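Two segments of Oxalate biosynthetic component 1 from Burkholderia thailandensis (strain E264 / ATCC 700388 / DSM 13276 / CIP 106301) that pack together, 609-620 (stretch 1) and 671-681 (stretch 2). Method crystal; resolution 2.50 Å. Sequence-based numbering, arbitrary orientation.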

# COMPACT_ATOMS: atom_id res chain seq x y z
N SER A 609 0.45 9.10 -20.51
CA SER A 609 0.78 10.41 -21.05
C SER A 609 2.13 10.38 -21.76
O SER A 609 3.18 10.52 -21.14
CB SER A 609 0.80 11.46 -19.93
OG SER A 609 1.68 11.08 -18.89
N PHE A 610 2.09 10.18 -23.07
CA PHE A 610 3.30 10.13 -23.88
C PHE A 610 3.73 11.54 -24.26
O PHE A 610 2.91 12.37 -24.64
CB PHE A 610 3.07 9.30 -25.15
CG PHE A 610 2.57 7.91 -24.89
CD1 PHE A 610 3.45 6.85 -24.77
CD2 PHE A 610 1.21 7.66 -24.76
CE1 PHE A 610 2.99 5.56 -24.53
CE2 PHE A 610 0.75 6.38 -24.52
CZ PHE A 610 1.64 5.33 -24.40
N VAL A 611 5.03 11.82 -24.13
CA VAL A 611 5.57 13.10 -24.55
C VAL A 611 5.41 13.25 -26.06
O VAL A 611 5.12 14.34 -26.56
CB VAL A 611 7.06 13.25 -24.18
N GLU A 612 5.60 12.15 -26.77
CA GLU A 612 5.54 12.14 -28.23
C GLU A 612 4.14 11.84 -28.75
O GLU A 612 3.97 11.45 -29.90
CB GLU A 612 6.53 11.11 -28.79
CG GLU A 612 7.97 11.31 -28.35
CD GLU A 612 8.88 10.19 -28.80
OE1 GLU A 612 10.11 10.35 -28.73
OE2 GLU A 612 8.36 9.13 -29.22
N GLU A 613 3.14 12.03 -27.89
CA GLU A 613 1.75 11.80 -28.27
C GLU A 613 1.29 12.79 -29.33
O GLU A 613 0.36 12.52 -30.09
CB GLU A 613 0.84 11.87 -27.04
CG GLU A 613 -0.64 11.56 -27.29
CD GLU A 613 -0.90 10.12 -27.70
OE1 GLU A 613 0.01 9.27 -27.56
OE2 GLU A 613 -2.02 9.84 -28.18
N LEU A 614 1.96 13.94 -29.39
CA LEU A 614 1.62 14.98 -30.36
C LEU A 614 1.93 14.57 -31.80
O LEU A 614 1.47 15.21 -32.74
CB LEU A 614 2.37 16.28 -30.03
CG LEU A 614 1.84 17.08 -28.84
CD1 LEU A 614 2.77 18.23 -28.51
CD2 LEU A 614 0.44 17.58 -29.11
N ASP A 615 2.69 13.49 -31.96
CA ASP A 615 3.03 12.98 -33.28
C ASP A 615 1.78 12.50 -34.03
O ASP A 615 1.77 12.44 -35.26
CB ASP A 615 4.04 11.84 -33.18
CG ASP A 615 5.40 12.31 -32.69
OD1 ASP A 615 5.49 13.44 -32.17
OD2 ASP A 615 6.38 11.54 -32.81
N ARG A 616 0.74 12.16 -33.28
CA ARG A 616 -0.51 11.69 -33.85
C ARG A 616 -1.46 12.85 -34.16
O ARG A 616 -2.47 12.67 -34.85
CB ARG A 616 -1.20 10.69 -32.91
CG ARG A 616 -0.45 9.38 -32.75
CD ARG A 616 -1.07 8.53 -31.65
NE ARG A 616 -2.47 8.23 -31.91
CZ ARG A 616 -3.43 8.27 -30.98
NH1 ARG A 616 -3.13 8.61 -29.74
NH2 ARG A 616 -4.68 7.98 -31.30
N TYR A 617 -1.13 14.03 -33.66
CA TYR A 617 -1.98 15.21 -33.85
C TYR A 617 -1.59 15.98 -35.11
O TYR A 617 -0.41 16.25 -35.35
CB TYR A 617 -1.91 16.12 -32.62
CG TYR A 617 -2.59 15.54 -31.40
CD1 TYR A 617 -1.99 14.54 -30.65
CD2 TYR A 617 -3.84 16.01 -30.99
CE1 TYR A 617 -2.62 14.00 -29.54
CE2 TYR A 617 -4.47 15.48 -29.88
CZ TYR A 617 -3.85 14.48 -29.15
OH TYR A 617 -4.48 13.95 -28.04
N GLU A 618 -2.59 16.33 -35.90
CA GLU A 618 -2.37 17.03 -37.17
C GLU A 618 -1.83 18.44 -36.96
O GLU A 618 -0.83 18.83 -37.55
CB GLU A 618 -3.68 17.08 -37.97
CG GLU A 618 -3.53 17.68 -39.36
CD GLU A 618 -3.31 16.63 -40.43
OE1 GLU A 618 -4.25 16.35 -41.20
OE2 GLU A 618 -2.19 16.07 -40.49
N ASP A 619 -2.51 19.20 -36.10
CA ASP A 619 -2.13 20.58 -35.83
C ASP A 619 -1.28 20.68 -34.56
O ASP A 619 -1.64 21.40 -33.63
CB ASP A 619 -3.37 21.46 -35.70
CG ASP A 619 -4.29 21.35 -36.90
OD1 ASP A 619 -3.81 20.98 -37.99
OD2 ASP A 619 -5.50 21.62 -36.75
N HIS A 620 -0.17 19.96 -34.53
CA HIS A 620 0.68 19.92 -33.35
C HIS A 620 1.50 21.20 -33.18
O HIS A 620 1.80 21.61 -32.06
CB HIS A 620 1.62 18.71 -33.40
CG HIS A 620 2.42 18.62 -34.66
ND1 HIS A 620 3.72 19.09 -34.76
CD2 HIS A 620 2.12 18.10 -35.87
CE1 HIS A 620 4.17 18.86 -35.98
NE2 HIS A 620 3.22 18.26 -36.67
N SER A 671 -6.79 21.79 -34.65
CA SER A 671 -7.66 21.20 -33.64
C SER A 671 -6.92 20.19 -32.77
O SER A 671 -5.84 19.72 -33.13
CB SER A 671 -8.87 20.53 -34.29
OG SER A 671 -9.63 19.83 -33.33
N TYR A 672 -7.51 19.86 -31.62
CA TYR A 672 -6.97 18.83 -30.74
C TYR A 672 -7.58 17.47 -31.07
O TYR A 672 -7.31 16.48 -30.40
CB TYR A 672 -7.22 19.18 -29.27
CG TYR A 672 -6.20 20.11 -28.67
CD1 TYR A 672 -5.41 20.93 -29.47
CD2 TYR A 672 -6.01 20.17 -27.29
CE1 TYR A 672 -4.47 21.78 -28.91
CE2 TYR A 672 -5.08 21.01 -26.73
CZ TYR A 672 -4.31 21.82 -27.54
OH TYR A 672 -3.38 22.66 -26.98
N SER A 673 -8.41 17.44 -32.11
CA SER A 673 -8.99 16.19 -32.58
C SER A 673 -7.93 15.39 -33.33
O SER A 673 -7.18 15.94 -34.14
CB SER A 673 -10.21 16.46 -33.47
OG SER A 673 -10.38 15.42 -34.42
N VAL A 674 -7.85 14.09 -33.05
CA VAL A 674 -6.92 13.22 -33.75
C VAL A 674 -7.58 12.64 -35.00
O VAL A 674 -8.68 12.09 -34.93
CB VAL A 674 -6.42 12.07 -32.85
CG1 VAL A 674 -5.65 11.05 -33.66
CG2 VAL A 674 -5.56 12.62 -31.72
N ARG A 675 -6.90 12.77 -36.14
CA ARG A 675 -7.40 12.23 -37.40
C ARG A 675 -7.66 10.73 -37.28
O ARG A 675 -6.98 10.03 -36.52
CB ARG A 675 -6.41 12.51 -38.53
N VAL A 676 -8.64 10.24 -38.03
CA VAL A 676 -9.08 8.86 -37.93
C VAL A 676 -8.00 7.87 -38.35
O VAL A 676 -7.84 6.81 -37.73
CB VAL A 676 -10.35 8.61 -38.77
CG1 VAL A 676 -10.77 7.15 -38.72
CG2 VAL A 676 -11.48 9.51 -38.29
N ASP A 677 -7.22 8.21 -39.38
CA ASP A 677 -6.19 7.29 -39.86
C ASP A 677 -4.93 7.38 -39.00
O ASP A 677 -3.91 6.77 -39.31
CB ASP A 677 -5.86 7.56 -41.33
CG ASP A 677 -4.83 8.65 -41.51
OD1 ASP A 677 -4.97 9.73 -40.90
OD2 ASP A 677 -3.85 8.42 -42.26
N GLN A 678 -5.01 8.15 -37.92
CA GLN A 678 -3.95 8.17 -36.91
C GLN A 678 -4.38 7.37 -35.69
O GLN A 678 -3.66 7.33 -34.68
CB GLN A 678 -3.59 9.60 -36.52
CG GLN A 678 -2.57 10.26 -37.44
CD GLN A 678 -1.23 9.55 -37.43
OE1 GLN A 678 -0.57 9.44 -36.39
NE2 GLN A 678 -0.81 9.05 -38.59
N PHE A 679 -5.55 6.74 -35.77
CA PHE A 679 -6.03 5.87 -34.71
C PHE A 679 -5.16 4.63 -34.61
O PHE A 679 -4.77 4.04 -35.62
CB PHE A 679 -7.49 5.46 -34.94
CG PHE A 679 -8.49 6.52 -34.57
CD1 PHE A 679 -8.10 7.66 -33.89
CD2 PHE A 679 -9.83 6.36 -34.90
CE1 PHE A 679 -9.03 8.63 -33.56
CE2 PHE A 679 -10.76 7.32 -34.57
CZ PHE A 679 -10.36 8.46 -33.89
N LYS A 680 -4.85 4.22 -33.38
CA LYS A 680 -4.08 3.01 -33.15
C LYS A 680 -4.93 1.78 -33.44
O LYS A 680 -6.06 1.67 -32.97
CB LYS A 680 -3.57 2.98 -31.70
CG LYS A 680 -2.68 4.15 -31.33
CD LYS A 680 -2.42 4.19 -29.83
CE LYS A 680 -1.53 5.36 -29.47
NZ LYS A 680 -1.33 5.47 -28.00
N PRO A 681 -4.38 0.84 -34.23
CA PRO A 681 -5.04 -0.44 -34.47
C PRO A 681 -5.15 -1.27 -33.18
O PRO A 681 -4.48 -0.96 -32.20
CB PRO A 681 -4.12 -1.13 -35.49
CG PRO A 681 -2.79 -0.48 -35.30
CD PRO A 681 -3.09 0.95 -34.94

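The two segments are irregular chains, each broken by one short 3-10 turn (613-616 and 676-678), and together they bury 619 Å². They run in opposite directions: Arg-616 lies beside Gln-678, Tyr-617 beside Val-674 and Asp-619 beside Ser-671, with CA atoms 5.3 to 6.0 Å apart. The one hydrogen bond assigned between them runs from a side chain to the backbone.

Arg-616 contributes the largest area. Its CA-to-CB bond points sideways, and the chain follows an m, t, p course through chi3, the final p turn (58°) bending an otherwise extended chain near its end. In this conformation Arg-616 NE donates a nearly linear hydrogen bond to Gln-678 O (3.1 Å, 169°). The carbonyl lies at the guanidinium edge, as in-plane N-H donation requires. Over one face sits the Lys-680 methylene, with CE 3.6 Å from Arg-616 NH1. Lys-680 reaches this position because chi2 to chi4 are all t beyond an m chi1, so the chain is fully extended and its end comes nearer than its sideways CB would suggest. Lys-680 NZ is 4.0 Å from Arg-616 NH1, a like-charge approach, and also 4.1 Å from Glu-613 OE1, opposite charges near each other but beyond salt-bridge range; it is hydrogen-bonded elsewhere in the structure.

Tyr-617 is m at chi1 (-70°); its CB points sideways, but the ring end comes nearer the second stretch. Val-674, with chi1 t, places CG2 3.6 Å from the Tyr-617 ring centroid and only 15° off the normal, a CH-pi contact over the face. The ring edge meets backbone instead, Tyr-617 CE2 lying 3.1 Å from Tyr-672 O.

At the far end, Asp-619 points toward its partner, and its m rotamer brings OD2 to 2.5 Å from Ser-671 N. Ser-671 OG, chi1 t, accepts a hydrogen bond from Ser-673 N (2.9 Å).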